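PDB 3AGD: salt-tolerant glutaminase from Micrococcus luteus, which probably catalyses the hydrolysis of L-glutamine to L-glutamate and ammonium, working as a member of the glutaminase family. Local coordinates for residues E94-N97 against E98-E102. Sequence-based numbering, arbitrary orientation.
Sequences EAFN and ELSLE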
loop_
_atom_site.group_PDB
_atom_site.type_symbol
_atom_site.label_atom_id
_atom_site.label_comp_id
_atom_site.label_asym_id
_atom_site.label_seq_id
_atom_site.Cartn_x
_atom_site.Cartn_y
_atom_site.Cartn_z
ATOM N N GLU A 94 1.241 -21.154 11.485
ATOM C CA GLU A 94 0.286 -21.903 12.302
ATOM C C GLU A 94 0.907 -22.729 13.436
ATOM O O GLU A 94 0.255 -22.971 14.452
ATOM C CB GLU A 94 -0.570 -22.793 11.393
ATOM C CG GLU A 94 -1.713 -23.531 12.087
ATOM C CD GLU A 94 -2.585 -22.620 12.937
ATOM O OE1 GLU A 94 -2.950 -21.521 12.470
ATOM O OE2 GLU A 94 -2.917 -23.012 14.073
ATOM N N ALA A 95 2.160 -23.148 13.273
ATOM C CA ALA A 95 2.845 -23.938 14.301
ATOM C C ALA A 95 2.725 -23.232 15.651
ATOM O O ALA A 95 3.073 -22.055 15.771
ATOM C CB ALA A 95 4.320 -24.116 13.932
ATOM N N PHE A 96 2.240 -23.947 16.664
ATOM C CA PHE A 96 2.059 -23.344 17.980
ATOM C C PHE A 96 3.193 -23.573 18.967
ATOM O O PHE A 96 3.630 -24.701 19.180
ATOM C CB PHE A 96 0.763 -23.833 18.631
ATOM C CG PHE A 96 0.469 -23.170 19.954
ATOM C CD1 PHE A 96 0.078 -21.835 20.005
ATOM C CD2 PHE A 96 0.624 -23.867 21.148
ATOM C CE1 PHE A 96 -0.153 -21.199 21.229
ATOM C CE2 PHE A 96 0.396 -23.244 22.381
ATOM C CZ PHE A 96 0.008 -21.906 22.421
ATOM N N ASN A 97 3.652 -22.486 19.575
ATOM C CA ASN A 97 4.704 -22.544 20.577
ATOM C C ASN A 97 4.144 -21.843 21.810
ATOM O O ASN A 97 3.761 -20.674 21.742
ATOM C CB ASN A 97 5.960 -21.816 20.098
ATOM C CG ASN A 97 7.135 -22.010 21.041
ATOM O OD1 ASN A 97 6.990 -21.901 22.259
ATOM N ND2 ASN A 97 8.305 -22.295 20.483
ATOM N N GLU A 98 4.090 -22.563 22.927
ATOM C CA GLU A 98 3.563 -22.028 24.183
ATOM C C GLU A 98 4.226 -20.713 24.596
ATOM O O GLU A 98 3.600 -19.867 25.229
ATOM C CB GLU A 98 3.741 -23.059 25.304
ATOM C CG GLU A 98 3.049 -22.689 26.604
ATOM C CD GLU A 98 3.280 -23.710 27.703
ATOM O OE1 GLU A 98 3.690 -24.843 27.389
ATOM O OE2 GLU A 98 3.041 -23.382 28.882
ATOM N N LEU A 99 5.496 -20.553 24.239
ATOM C CA LEU A 99 6.254 -19.351 24.573
ATOM C C LEU A 99 5.556 -18.061 24.147
ATOM O O LEU A 99 5.672 -17.041 24.816
ATOM C CB LEU A 99 7.638 -19.409 23.921
ATOM C CG LEU A 99 8.581 -20.527 24.375
ATOM C CD1 LEU A 99 9.837 -20.519 23.512
ATOM C CD2 LEU A 99 8.943 -20.335 25.842
ATOM N N SER A 100 4.834 -18.110 23.034
ATOM C CA SER A 100 4.134 -16.934 22.523
ATOM C C SER A 100 3.158 -16.348 23.538
ATOM O O SER A 100 2.914 -15.140 23.546
ATOM C CB SER A 100 3.385 -17.285 21.232
ATOM O OG SER A 100 2.321 -18.194 21.477
ATOM N N LEU A 101 2.609 -17.204 24.396
ATOM C CA LEU A 101 1.649 -16.774 25.413
ATOM C C LEU A 101 2.325 -16.426 26.734
ATOM O O LEU A 101 1.758 -15.710 27.560
ATOM C CB LEU A 101 0.626 -17.880 25.678
ATOM C CG LEU A 101 -0.124 -18.452 24.480
ATOM C CD1 LEU A 101 -1.014 -19.589 24.950
ATOM C CD2 LEU A 101 -0.934 -17.352 23.802
ATOM N N GLU A 102 3.531 -16.948 26.934
ATOM C CA GLU A 102 4.271 -16.696 28.164
ATOM C C GLU A 102 4.812 -15.280 28.234
ATOM O O GLU A 102 5.509 -14.930 29.182
ATOM C CB GLU A 102 5.424 -17.691 28.312
ATOM C CG GLU A 102 4.984 -19.147 28.393
ATOM C CD GLU A 102 6.123 -20.080 28.759
ATOM O OE1 GLU A 102 7.155 -20.065 28.056
ATOM O OE2 GLU A 102 5.986 -20.830 29.750
#
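N97 turns the chain toward S100 by using both of its carbonyls, and so offers a worked example of an Asx turn laid over a β-turn. The side-chain OD1 takes the amide of L99, with N97 OD1 2.8 Å from L99 N and the donor tilted 18° from the carbonyl plane. The backbone oxygen meanwhile accepts from S100 N, which lies 3.1 Å from N97 O, the i to i+3 bond that closes the β-turn. A second grip comes from the serine hydroxyl: S100 OG donates to N97 O over 2.9 Å, approaching almost end-on to the C=O bond. One oxygen thus serves two donors of the same residue, and this pins the serine rotamer (chi1 67°), which folds OG back over the turn. Past this Asx turn, the L99 side chain crosses the N97 amide at a slant, with L99 CD1 3.8 Å from N97 ND2.

F96, one residue earlier, lays its ring against the start of the turn, one face over the backbone N of E98, with F96 CE2 3.8 Å from E98 N. The side chains of F96 and L101 cross at about a right angle, and the leucine methyl CD1 sits at the ring edge, 3.6 Å from F96 CZ. In the next shell, F96 and L101 both rest on M173 of helix 165-176, which joins this surface loop to the helix carrying N167, a residue that binds L-glutamate. The carboxylate of E98 reaches Y177 OH. Farther out, E94 OE2 forms a salt bridge with R166 NH2, and E94 OE1 accepts a hydrogen bond from the backbone N of N114, another glutamate-binding residue.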